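Local coordinates for NADB-Rossmann Superfamily protein (Streptococcus agalactiae, PDB 3LEC), which is of unproven function but probably methylates N1 of adenine 22 in tRNA, and binds a zinc ion, at residues N110-L115 with R133-A138; N17-G22 with T93-G98; Q13-Y18 with V122-N127; M166-K171 with F175-L180. All blocks are in the same frame, centred on the assembly; numbering follows the deposited sequence.

Interaction 1: N110-L115 with R133-A138; sequences NDIDKL and RKWLAA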
loop_
_atom_site.group_PDB
_atom_site.type_symbol
_atom_site.label_atom_id
_atom_site.label_comp_id
_atom_site.label_asym_id
_atom_site.label_seq_id
_atom_site.Cartn_x
_atom_site.Cartn_y
_atom_site.Cartn_z
ATOM N N ASN A 110 12.893 8.662 -1.268
ATOM C CA ASN A 110 13.378 9.639 -2.251
ATOM C C ASN A 110 12.793 11.034 -2.089
ATOM O O ASN A 110 13.440 12.042 -2.423
ATOM C CB ASN A 110 13.140 9.141 -3.682
ATOM C CG ASN A 110 13.981 9.898 -4.695
ATOM O OD1 ASN A 110 15.143 10.206 -4.431
ATOM N ND2 ASN A 110 13.395 10.221 -5.837
ATOM N N ASP A 111 11.575 11.096 -1.564
ATOM C CA ASP A 111 10.883 12.367 -1.374
ATOM C C ASP A 111 10.360 12.554 0.038
ATOM O O ASP A 111 9.317 13.173 0.257
ATOM C CB ASP A 111 9.755 12.510 -2.399
ATOM C CG ASP A 111 10.262 12.966 -3.754
ATOM O OD1 ASP A 111 10.946 14.015 -3.817
ATOM O OD2 ASP A 111 9.987 12.276 -4.756
ATOM N N ILE A 112 11.123 12.053 1.002
ATOM C CA ILE A 112 10.705 12.084 2.402
ATOM C C ILE A 112 10.342 13.485 2.921
ATOM O O ILE A 112 9.385 13.642 3.696
ATOM C CB ILE A 112 11.735 11.376 3.334
ATOM C CG1 ILE A 112 11.158 11.251 4.748
ATOM C CG2 ILE A 112 13.114 12.089 3.327
ATOM C CD1 ILE A 112 11.799 10.181 5.600
ATOM N N ASP A 113 11.082 14.502 2.489
ATOM C CA ASP A 113 10.785 15.876 2.918
ATOM C C ASP A 113 9.356 16.312 2.559
ATOM O O ASP A 113 8.718 17.068 3.295
ATOM C CB ASP A 113 11.810 16.858 2.324
ATOM C CG ASP A 113 13.210 16.727 2.965
ATOM O OD1 ASP A 113 13.353 16.018 3.989
ATOM O OD2 ASP A 113 14.171 17.334 2.441
ATOM N N LYS A 114 8.855 15.835 1.423
ATOM C CA LYS A 114 7.501 16.186 0.971
ATOM C C LYS A 114 6.365 15.621 1.844
ATOM O O LYS A 114 5.219 16.045 1.737
ATOM C CB LYS A 114 7.315 15.799 -0.502
ATOM C CG LYS A 114 8.344 16.464 -1.405
ATOM C CD LYS A 114 7.856 16.601 -2.832
ATOM C CE LYS A 114 6.819 17.706 -2.959
ATOM N NZ LYS A 114 6.806 18.267 -4.325
ATOM N N LEU A 115 6.693 14.685 2.723
ATOM C CA LEU A 115 5.681 14.052 3.536
ATOM C C LEU A 115 5.416 14.872 4.792
ATOM O O LEU A 115 4.493 14.579 5.549
ATOM C CB LEU A 115 6.137 12.631 3.911
ATOM C CG LEU A 115 6.346 11.685 2.717
ATOM C CD1 LEU A 115 7.009 10.397 3.162
ATOM C CD2 LEU A 115 5.011 11.379 2.054
ATOM N N ARG A 133 7.342 -1.935 6.215
ATOM C CA ARG A 133 7.220 -1.719 7.654
ATOM C C ARG A 133 8.548 -1.238 8.276
ATOM O O ARG A 133 8.541 -0.356 9.140
ATOM C CB ARG A 133 6.694 -2.968 8.379
ATOM C CG ARG A 133 5.226 -3.243 8.069
ATOM C CD ARG A 133 4.567 -4.199 9.082
ATOM N NE ARG A 133 3.271 -4.607 8.551
ATOM C CZ ARG A 133 3.084 -5.643 7.720
ATOM N NH1 ARG A 133 4.100 -6.425 7.362
ATOM N NH2 ARG A 133 1.873 -5.897 7.266
ATOM N N LYS A 134 9.672 -1.799 7.832
ATOM C CA LYS A 134 10.971 -1.419 8.398
ATOM C C LYS A 134 11.286 0.031 8.107
ATOM O O LYS A 134 11.796 0.745 8.967
ATOM C CB LYS A 134 12.104 -2.278 7.855
ATOM C CG LYS A 134 12.163 -3.691 8.400
ATOM C CD LYS A 134 13.196 -4.501 7.612
ATOM C CE LYS A 134 13.488 -5.841 8.272
ATOM N NZ LYS A 134 14.644 -6.529 7.610
ATOM N N TRP A 135 10.949 0.460 6.901
ATOM C CA TRP A 135 11.194 1.826 6.495
ATOM C C TRP A 135 10.293 2.772 7.274
ATOM O O TRP A 135 10.756 3.807 7.719
ATOM C CB TRP A 135 10.999 2.020 5.000
ATOM C CG TRP A 135 11.353 3.433 4.602
ATOM C CD1 TRP A 135 12.562 3.872 4.150
ATOM C CD2 TRP A 135 10.493 4.584 4.656
ATOM N NE1 TRP A 135 12.507 5.230 3.923
ATOM C CE2 TRP A 135 11.249 5.688 4.218
ATOM C CE3 TRP A 135 9.147 4.781 5.003
ATOM C CZ2 TRP A 135 10.709 6.988 4.120
ATOM C CZ3 TRP A 135 8.618 6.087 4.932
ATOM C CH2 TRP A 135 9.411 7.172 4.489
ATOM N N LEU A 136 9.021 2.410 7.433
ATOM C CA LEU A 136 8.088 3.234 8.184
ATOM C C LEU A 136 8.577 3.425 9.621
ATOM O O LEU A 136 8.636 4.566 10.134
ATOM C CB LEU A 136 6.684 2.639 8.133
ATOM C CG LEU A 136 6.013 2.684 6.751
ATOM C CD1 LEU A 136 4.835 1.690 6.710
ATOM C CD2 LEU A 136 5.562 4.111 6.439
ATOM N N ALA A 137 8.945 2.312 10.262
ATOM C CA ALA A 137 9.419 2.358 11.668
ATOM C C ALA A 137 10.644 3.232 11.860
ATOM O O ALA A 137 10.780 3.896 12.890
ATOM C CB ALA A 137 9.707 0.968 12.185
ATOM N N ALA A 138 11.554 3.200 10.888
ATOM C CA ALA A 138 12.822 3.919 10.972
ATOM C C ALA A 138 12.671 5.409 10.704
ATOM O O ALA A 138 13.589 6.184 11.013
ATOM C CB ALA A 138 13.844 3.326 10.008
#
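The backbones of I112 and L136 come no nearer than 10.9 Å at their CA atoms, a 3-10 turn at 112-115 facing the helical segment 133-138, and the indole of W135 spans most of that gap. Its CG stands anti to the backbone N (chi1 -176°), which carries the six-membered ring out from the helix to the turn. The CD1 methyl of I112 rests 3.7 Å from CZ2 of W135, reaching the ring obliquely. L115 meets the same ring differently: its CD1 lies near the ring plane, at the edge, 4.2 Å from CH2 of W135. Two branched aliphatic residues one 3-10 turn apart thus offer methyl groups to the far end of one large flat side chain, whose length suits the wide gap. The turn is held by the backbone bond from L115 N to I112 O, 3.0 Å long, consistent with both side chains facing W135. Farther out, NE1 of W135 donates to OD1 of N109, and its ring meets that of F141. The contact between the segments is therefore apolar and modest in extent, while the indole's polar edge is satisfied by helix 101-110, a pairing that would fix the ring's rotation.

Interaction 2: N17-G22 with T93-G98; sequences NYVPKG and TITICG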
loop_
_atom_site.group_PDB
_atom_site.type_symbol
_atom_site.label_atom_id
_atom_site.label_comp_id
_atom_site.label_asym_id
_atom_site.label_seq_id
_atom_site.Cartn_x
_atom_site.Cartn_y
_atom_site.Cartn_z
ATOM N N ASN A 17 -11.842 2.903 1.567
ATOM C CA ASN A 17 -12.554 2.913 2.861
ATOM C C ASN A 17 -11.747 3.609 3.963
ATOM O O ASN A 17 -12.332 4.043 4.947
ATOM C CB ASN A 17 -12.916 1.499 3.352
ATOM C CG ASN A 17 -13.876 0.764 2.425
ATOM O OD1 ASN A 17 -13.925 -0.467 2.421
ATOM N ND2 ASN A 17 -14.627 1.503 1.639
ATOM N N TYR A 18 -10.423 3.672 3.796
ATOM C CA TYR A 18 -9.517 4.288 4.769
ATOM C C TYR A 18 -9.128 5.737 4.469
ATOM O O TYR A 18 -8.428 6.358 5.266
ATOM C CB TYR A 18 -8.246 3.469 4.943
ATOM C CG TYR A 18 -8.400 2.183 5.697
ATOM C CD1 TYR A 18 -8.707 2.167 7.057
ATOM C CD2 TYR A 18 -8.201 0.968 5.048
ATOM C CE1 TYR A 18 -8.826 0.945 7.758
ATOM C CE2 TYR A 18 -8.311 -0.238 5.738
ATOM C CZ TYR A 18 -8.625 -0.239 7.078
ATOM O OH TYR A 18 -8.719 -1.450 7.732
ATOM N N VAL A 19 -9.585 6.272 3.341
ATOM C CA VAL A 19 -9.280 7.662 2.987
ATOM C C VAL A 19 -10.260 8.521 3.765
ATOM O O VAL A 19 -11.474 8.283 3.701
ATOM C CB VAL A 19 -9.427 7.918 1.470
ATOM C CG1 VAL A 19 -9.072 9.372 1.116
ATOM C CG2 VAL A 19 -8.533 6.957 0.701
ATOM N N PRO A 20 -9.732 9.474 4.557
ATOM C CA PRO A 20 -10.580 10.306 5.392
ATOM C C PRO A 20 -11.550 11.105 4.540
ATOM O O PRO A 20 -11.180 11.569 3.465
ATOM C CB PRO A 20 -9.577 11.273 6.045
ATOM C CG PRO A 20 -8.311 10.526 6.082
ATOM C CD PRO A 20 -8.312 9.812 4.740
ATOM N N LYS A 21 -12.771 11.294 5.044
ATOM C CA LYS A 21 -13.728 12.197 4.404
ATOM C C LYS A 21 -13.144 13.594 4.221
ATOM O O LYS A 21 -12.499 14.133 5.130
ATOM C CB LYS A 21 -15.002 12.307 5.252
ATOM C CG LYS A 21 -15.698 10.996 5.487
ATOM C CD LYS A 21 -16.414 10.546 4.229
ATOM C CE LYS A 21 -17.449 9.503 4.551
ATOM N NZ LYS A 21 -17.799 8.811 3.304
ATOM N N GLY A 22 -13.370 14.172 3.046
ATOM C CA GLY A 22 -12.928 15.539 2.763
ATOM C C GLY A 22 -11.440 15.619 2.407
ATOM O O GLY A 22 -10.908 16.721 2.224
ATOM N N THR A 93 -3.432 13.618 2.180
ATOM C CA THR A 93 -3.432 12.148 2.095
ATOM C C THR A 93 -2.756 11.641 0.815
ATOM O O THR A 93 -2.999 12.165 -0.270
ATOM C CB THR A 93 -4.864 11.561 2.118
ATOM O OG1 THR A 93 -5.609 12.089 3.222
ATOM C CG2 THR A 93 -4.836 10.043 2.219
ATOM N N ILE A 94 -1.964 10.584 0.946
ATOM C CA ILE A 94 -1.271 9.953 -0.186
ATOM C C ILE A 94 -1.620 8.465 -0.200
ATOM O O ILE A 94 -1.595 7.804 0.840
ATOM C CB ILE A 94 0.244 10.172 -0.106
ATOM C CG1 ILE A 94 0.570 11.682 -0.224
ATOM C CG2 ILE A 94 1.000 9.367 -1.191
ATOM C CD1 ILE A 94 2.074 12.001 -0.087
ATOM N N THR A 95 -1.998 7.956 -1.367
ATOM C CA THR A 95 -2.176 6.515 -1.549
ATOM C C THR A 95 -1.113 6.004 -2.534
ATOM O O THR A 95 -0.798 6.666 -3.526
ATOM C CB THR A 95 -3.592 6.157 -2.048
ATOM O OG1 THR A 95 -3.930 6.959 -3.187
ATOM C CG2 THR A 95 -4.654 6.380 -0.945
ATOM N N ILE A 96 -0.534 4.843 -2.241
ATOM C CA ILE A 96 0.370 4.178 -3.193
ATOM C C ILE A 96 0.016 2.704 -3.197
ATOM O O ILE A 96 0.146 2.052 -2.167
ATOM C CB ILE A 96 1.874 4.350 -2.848
ATOM C CG1 ILE A 96 2.223 5.814 -2.514
ATOM C CG2 ILE A 96 2.741 3.828 -3.999
ATOM C CD1 ILE A 96 3.620 6.002 -1.907
ATOM N N CYS A 97 -0.454 2.197 -4.341
ATOM C CA CYS A 97 -0.961 0.808 -4.401
ATOM C C CYS A 97 -0.333 0.058 -5.549
ATOM O O CYS A 97 0.202 0.677 -6.471
ATOM C CB CYS A 97 -2.477 0.776 -4.586
ATOM S SG CYS A 97 -3.405 1.913 -3.532
ATOM N N GLY A 98 -0.411 -1.270 -5.497
ATOM C CA GLY A 98 -0.030 -2.129 -6.631
ATOM C C GLY A 98 1.445 -2.125 -7.007
ATOM O O GLY A 98 1.811 -2.296 -8.184
#
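CD of the P20 ring comes up to the T93 side chain, 3.8 Å from OG1 of T93. Beside them V19 lies over two residues of the strand: its CG1 is 4.4 Å from CG2 of T93, and its CG2 is 4.3 Å from CG2 of T95. These are loose van der Waals contacts, and a beta-branched valine suits the place because its two methyls fork towards two successive side chains on one face of the strand. T93 turns its methyl anti to the backbone N and its hydroxyl beside that N (chi1 -51°), which turns CG2 to V19 and leaves OG1 against the P20 ring, its hydrogen bond being made just outside the segments. In the next shell, T95 pairs OG1 with OD1 of D27, leaving its methyl for V19, and so joins a polar and an apolar neighbour. Strand 23-28 holds T93 through backbone bonds to R24 and L26, while P20 also touches T120 of the strand on the other flank. The rigid proline suits an extended linker leading from helix 10-16 into strand 23-28. The arrangement belongs to the parallel core of a Rossmann-like sheet, where strand 93-99 lies between 23-28 and 120-125 and the entry to the first strand packs across its neighbour.

Interaction 3: Q13-Y18 with V122-N127; sequences QKVANY and VLQPNN. With SO4 (sulfate ion), chain C.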
loop_
_atom_site.group_PDB
_atom_site.type_symbol
_atom_site.label_atom_id
_atom_site.label_comp_id
_atom_site.label_asym_id
_atom_site.label_seq_id
_atom_site.Cartn_x
_atom_site.Cartn_y
_atom_site.Cartn_z
ATOM N N GLN A 13 -11.223 -0.773 -3.233
ATOM C CA GLN A 13 -12.335 -0.369 -2.348
ATOM C C GLN A 13 -11.868 -0.319 -0.912
ATOM O O GLN A 13 -12.208 0.614 -0.188
ATOM C CB GLN A 13 -13.545 -1.304 -2.482
ATOM C CG GLN A 13 -14.806 -0.874 -1.620
ATOM C CD GLN A 13 -15.308 0.512 -1.981
ATOM O OE1 GLN A 13 -15.398 1.409 -1.110
ATOM N NE2 GLN A 13 -15.665 0.708 -3.257
ATOM N N LYS A 14 -11.136 -1.347 -0.497
ATOM C CA LYS A 14 -10.625 -1.398 0.873
ATOM C C LYS A 14 -9.574 -0.307 1.164
ATOM O O LYS A 14 -9.481 0.175 2.283
ATOM C CB LYS A 14 -10.210 -2.825 1.229
ATOM C CG LYS A 14 -11.475 -3.688 1.373
ATOM C CD LYS A 14 -11.219 -5.171 1.532
ATOM C CE LYS A 14 -12.538 -5.954 1.402
ATOM N NZ LYS A 14 -13.378 -5.817 2.625
ATOM N N VAL A 15 -8.832 0.119 0.146
ATOM C CA VAL A 15 -8.026 1.331 0.262
ATOM C C VAL A 15 -8.929 2.581 0.407
ATOM O O VAL A 15 -8.719 3.385 1.299
ATOM C CB VAL A 15 -7.063 1.506 -0.937
ATOM C CG1 VAL A 15 -6.340 2.845 -0.881
ATOM C CG2 VAL A 15 -6.040 0.395 -0.946
ATOM N N ALA A 16 -9.898 2.750 -0.492
ATOM C CA ALA A 16 -10.838 3.904 -0.427
ATOM C C ALA A 16 -11.512 4.038 0.938
ATOM O O ALA A 16 -11.708 5.157 1.402
ATOM C CB ALA A 16 -11.907 3.802 -1.515
ATOM N N ASN A 17 -11.842 2.903 1.567
ATOM C CA ASN A 17 -12.554 2.913 2.861
ATOM C C ASN A 17 -11.747 3.609 3.963
ATOM O O ASN A 17 -12.332 4.043 4.947
ATOM C CB ASN A 17 -12.916 1.499 3.352
ATOM C CG ASN A 17 -13.876 0.764 2.425
ATOM O OD1 ASN A 17 -13.925 -0.467 2.421
ATOM N ND2 ASN A 17 -14.627 1.503 1.639
ATOM N N TYR A 18 -10.423 3.672 3.796
ATOM C CA TYR A 18 -9.517 4.288 4.769
ATOM C C TYR A 18 -9.128 5.737 4.469
ATOM O O TYR A 18 -8.428 6.358 5.266
ATOM C CB TYR A 18 -8.246 3.469 4.943
ATOM C CG TYR A 18 -8.400 2.183 5.697
ATOM C CD1 TYR A 18 -8.707 2.167 7.057
ATOM C CD2 TYR A 18 -8.201 0.968 5.048
ATOM C CE1 TYR A 18 -8.826 0.945 7.758
ATOM C CE2 TYR A 18 -8.311 -0.238 5.738
ATOM C CZ TYR A 18 -8.625 -0.239 7.078
ATOM O OH TYR A 18 -8.719 -1.450 7.732
ATOM N N VAL A 122 -2.210 5.711 2.837
ATOM C CA VAL A 122 -2.780 4.371 2.694
ATOM C C VAL A 122 -1.941 3.670 1.631
ATOM O O VAL A 122 -1.824 4.152 0.506
ATOM C CB VAL A 122 -4.266 4.433 2.307
ATOM C CG1 VAL A 122 -4.924 3.048 2.468
ATOM C CG2 VAL A 122 -4.989 5.452 3.221
ATOM N N LEU A 123 -1.320 2.562 2.015
ATOM C CA LEU A 123 -0.290 1.913 1.214
ATOM C C LEU A 123 -0.696 0.464 1.016
ATOM O O LEU A 123 -1.073 -0.235 1.972
ATOM C CB LEU A 123 1.071 2.001 1.926
ATOM C CG LEU A 123 1.527 3.400 2.367
ATOM C CD1 LEU A 123 2.784 3.331 3.245
ATOM C CD2 LEU A 123 1.709 4.314 1.165
ATOM N N GLN A 124 -0.710 0.042 -0.238
ATOM C CA GLN A 124 -1.073 -1.339 -0.559
ATOM C C GLN A 124 0.123 -1.959 -1.294
ATOM O O GLN A 124 0.241 -1.871 -2.520
ATOM C CB GLN A 124 -2.389 -1.378 -1.355
ATOM C CG GLN A 124 -2.955 -2.781 -1.673
ATOM C CD GLN A 124 -2.318 -3.395 -2.920
ATOM O OE1 GLN A 124 -2.489 -2.888 -4.034
ATOM N NE2 GLN A 124 -1.577 -4.488 -2.735
ATOM N N PRO A 125 1.049 -2.556 -0.528
ATOM C CA PRO A 125 2.173 -3.256 -1.139
ATOM C C PRO A 125 1.733 -4.612 -1.685
ATOM O O PRO A 125 0.862 -5.278 -1.077
ATOM C CB PRO A 125 3.150 -3.449 0.027
ATOM C CG PRO A 125 2.259 -3.460 1.274
ATOM C CD PRO A 125 1.049 -2.631 0.945
ATOM N N ASN A 126 2.338 -5.037 -2.789
ATOM C CA ASN A 126 2.038 -6.363 -3.332
ATOM C C ASN A 126 2.856 -7.480 -2.700
ATOM O O ASN A 126 2.493 -8.658 -2.825
ATOM C CB ASN A 126 2.260 -6.406 -4.844
ATOM C CG ASN A 126 1.179 -5.687 -5.607
ATOM O OD1 ASN A 126 0.061 -5.467 -5.097
ATOM N ND2 ASN A 126 1.495 -5.308 -6.836
ATOM N N ASN A 127 3.969 -7.108 -2.073
ATOM C CA ASN A 127 4.932 -8.047 -1.506
ATOM C C ASN A 127 5.940 -7.276 -0.677
ATOM O O ASN A 127 5.838 -6.049 -0.577
ATOM C CB ASN A 127 5.661 -8.789 -2.643
ATOM C CG ASN A 127 6.282 -7.833 -3.634
ATOM O OD1 ASN A 127 7.044 -6.947 -3.264
ATOM N ND2 ASN A 127 5.947 -8.002 -4.899
HETATM S S SO4 C . 6.616 -5.322 -8.013
HETATM O O1 SO4 C . 7.423 -6.033 -7.031
HETATM O O2 SO4 C . 6.994 -5.775 -9.351
HETATM O O3 SO4 C . 5.200 -5.637 -7.786
HETATM O O4 SO4 C . 6.871 -3.879 -7.866
#
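V15 of the helix and V122 of the strand run past each other in opposite directions, and their CG1 methyls meet at 3.6 Å. In V15 that methyl is anti to the backbone N (chi1 174°), leaving CG2 on the other branch to approach CB of Q124 at 4.1 Å, where the two side chains cross at about a right angle. One valine covers alternate residues on the same face of the strand. V122 is forked in turn: CG1 serves V15, while both of its methyls lie 4.2 Å from CB of Y18. The Y18 ring itself leads away, to strands 155-163 and 141-150. Compact branched side chains suit this place, because the CA atoms of V15 and V122 are just 6.5 Å apart. Q124 offers the helix its aliphatic root, then bends at chi2 (-84°) and carries its buried amide off. NE2 of Q124 donates to OD1 of N126 at 3.0 Å in a nearly straight bond, the acceptor lying close to the Q124 amide plane, while OE1 receives R11 NH1 and G98 N. Bonds at both ends fix the amide's flip. Farther along, N127 ND2 gives a 3.3 Å hydrogen bond to O1 of a sulfate, probably from the crystallisation liquor. The packing is that of an alpha/beta Rossmann-like fold, with helix 10-16 laid on one face of the parallel part of the mixed central sheet.

Interaction 4: M166-K171 with F175-L180; sequences MNLTAK and FGPFLL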
loop_
_atom_site.group_PDB
_atom_site.type_symbol
_atom_site.label_atom_id
_atom_site.label_comp_id
_atom_site.label_asym_id
_atom_site.label_seq_id
_atom_site.Cartn_x
_atom_site.Cartn_y
_atom_site.Cartn_z
HETATM N N MSE A 166 7.214 4.732 16.152
HETATM C CA MSE A 166 6.720 3.368 16.308
HETATM C C MSE A 166 7.912 2.454 16.447
HETATM O O MSE A 166 8.882 2.604 15.717
HETATM C CB MSE A 166 5.908 2.979 15.069
HETATM C CG MSE A 166 5.616 1.486 14.960
HETATM SE SE MSE A 166 4.529 1.071 13.363
HETATM C CE MSE A 166 5.875 1.269 11.976
ATOM N N ASN A 167 7.863 1.532 17.395
ATOM C CA ASN A 167 8.866 0.485 17.467
ATOM C C ASN A 167 8.148 -0.806 17.154
ATOM O O ASN A 167 7.063 -1.062 17.698
ATOM C CB ASN A 167 9.478 0.378 18.863
ATOM C CG ASN A 167 10.257 1.607 19.267
ATOM O OD1 ASN A 167 10.717 2.380 18.431
ATOM N ND2 ASN A 167 10.421 1.786 20.571
ATOM N N LEU A 168 8.717 -1.593 16.248
ATOM C CA LEU A 168 8.133 -2.902 15.922
ATOM C C LEU A 168 9.121 -4.040 16.145
ATOM O O LEU A 168 10.305 -3.884 15.847
ATOM C CB LEU A 168 7.610 -2.941 14.475
ATOM C CG LEU A 168 6.402 -2.110 14.042
ATOM C CD1 LEU A 168 6.048 -2.473 12.590
ATOM C CD2 LEU A 168 5.194 -2.312 14.948
ATOM N N THR A 169 8.616 -5.170 16.660
ATOM C CA THR A 169 9.394 -6.406 16.792
ATOM C C THR A 169 9.584 -7.040 15.413
ATOM O O THR A 169 8.836 -6.726 14.467
ATOM C CB THR A 169 8.675 -7.439 17.713
ATOM O OG1 THR A 169 7.411 -7.789 17.157
ATOM C CG2 THR A 169 8.448 -6.881 19.120
ATOM N N ALA A 170 10.569 -7.934 15.299
ATOM C CA ALA A 170 10.762 -8.679 14.057
ATOM C C ALA A 170 9.452 -9.318 13.627
ATOM O O ALA A 170 9.123 -9.262 12.452
ATOM C CB ALA A 170 11.881 -9.720 14.167
ATOM N N LYS A 171 8.697 -9.897 14.575
ATOM C CA LYS A 171 7.412 -10.533 14.249
ATOM C C LYS A 171 6.414 -9.523 13.689
ATOM O O LYS A 171 5.749 -9.790 12.687
ATOM C CB LYS A 171 6.793 -11.225 15.469
ATOM C CG LYS A 171 7.361 -12.588 15.750
ATOM C CD LYS A 171 6.303 -13.492 16.342
ATOM C CE LYS A 171 6.930 -14.785 16.841
ATOM N NZ LYS A 171 6.234 -15.255 18.093
ATOM N N PHE A 175 4.717 -9.817 10.115
ATOM C CA PHE A 175 3.306 -10.221 10.082
ATOM C C PHE A 175 2.302 -9.081 10.144
ATOM O O PHE A 175 1.166 -9.230 9.660
ATOM C CB PHE A 175 3.036 -11.250 11.189
ATOM C CG PHE A 175 3.835 -12.502 11.026
ATOM C CD1 PHE A 175 3.386 -13.509 10.200
ATOM C CD2 PHE A 175 5.058 -12.648 11.648
ATOM C CE1 PHE A 175 4.133 -14.651 10.002
ATOM C CE2 PHE A 175 5.822 -13.807 11.468
ATOM C CZ PHE A 175 5.355 -14.809 10.641
ATOM N N GLY A 176 2.730 -7.962 10.737
ATOM C CA GLY A 176 1.877 -6.777 10.870
ATOM C C GLY A 176 1.305 -6.696 12.276
ATOM O O GLY A 176 0.706 -7.657 12.748
ATOM N N PRO A 177 1.513 -5.553 12.961
ATOM C CA PRO A 177 1.056 -5.419 14.334
ATOM C C PRO A 177 -0.461 -5.616 14.437
ATOM O O PRO A 177 -0.929 -6.307 15.354
ATOM C CB PRO A 177 1.478 -3.986 14.711
ATOM C CG PRO A 177 1.613 -3.267 13.334
ATOM C CD PRO A 177 2.187 -4.332 12.466
ATOM N N PHE A 178 -1.220 -5.034 13.498
ATOM C CA PHE A 178 -2.681 -5.139 13.499
ATOM C C PHE A 178 -3.185 -6.429 12.880
ATOM O O PHE A 178 -4.182 -6.966 13.336
ATOM C CB PHE A 178 -3.329 -3.921 12.839
ATOM C CG PHE A 178 -3.167 -2.670 13.645
ATOM C CD1 PHE A 178 -4.128 -2.315 14.586
ATOM C CD2 PHE A 178 -2.046 -1.859 13.475
ATOM C CE1 PHE A 178 -3.976 -1.159 15.361
ATOM C CE2 PHE A 178 -1.887 -0.689 14.234
ATOM C CZ PHE A 178 -2.859 -0.336 15.178
ATOM N N LEU A 179 -2.490 -6.934 11.856
ATOM C CA LEU A 179 -2.874 -8.227 11.252
ATOM C C LEU A 179 -2.677 -9.378 12.244
ATOM O O LEU A 179 -3.483 -10.299 12.304
ATOM C CB LEU A 179 -2.077 -8.514 9.977
ATOM C CG LEU A 179 -2.206 -7.458 8.853
ATOM C CD1 LEU A 179 -1.380 -7.896 7.644
ATOM C CD2 LEU A 179 -3.685 -7.250 8.454
ATOM N N LEU A 180 -1.609 -9.297 13.026
ATOM C CA LEU A 180 -1.356 -10.296 14.083
ATOM C C LEU A 180 -2.466 -10.324 15.123
ATOM O O LEU A 180 -2.929 -11.394 15.539
ATOM C CB LEU A 180 -0.030 -9.993 14.759
ATOM C CG LEU A 180 1.253 -10.530 14.155
ATOM C CD1 LEU A 180 2.481 -9.881 14.820
ATOM C CD2 LEU A 180 1.280 -12.073 14.291
#
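Chi1 of -62° sets CG of F175 beside its own backbone N, and the ring therefore stands next to the carbonyl that this N binds. F175 N donates to O of K171 at 2.8 Å, the i to i+4 bond of helix 170-175. The same oxygen lies at the edge of the phenyl ring, near its plane and 3.1 Å from CD2 of F175, where the slightly positive ring hydrogens suit it. CD1 of L180 adds an apolar cover 3.9 Å from O of K171. Elsewhere in the contact, the side chains of L168 and P177 cross at about a right angle, with CD2 of L168 4.0 Å from CG of P177. Proline fits the first turn of helix 177-182, since it needs no amide hydrogen there, and the bond from L180 N to G176 O closes that turn. G176 has a positive phi of 101° with psi 125°, backbone angles that crowd any beta carbon against the carbonyl oxygen of F175 and so favour glycine. Beyond the pair, the F175 ring meets that of W191 and packs on helix 210-227. G176 directly follows helix 170-175 and takes the N-cap position of helix 177-182, making this a tight break between two consecutive helices, with glycine at the N-cap and proline at N1.

Interactions 2 and 3 are closest, their centres 7 Å apart: they share N17 and Y18, and their strands 93-99 and 120-125 are neighbours in the sheet, with I96 O 2.9 Å from Q124 N. Interaction 1 lies about 17 Å from both by centres, yet joins the same core where CD2 of L115 touches CD1 of I94 at 3.7 Å. Helix 129-138 also packs on interaction 4, NE of R133 lying 3.5 Å from CA of G176. Interaction 4 stays apart from 2 and 3, with nearest atoms about 8 Å away. The zinc site of D140 and H165 is nearer interaction 1, the I112 side chain being about 11 Å from the metal, and about 13 Å from L168 of interaction 4.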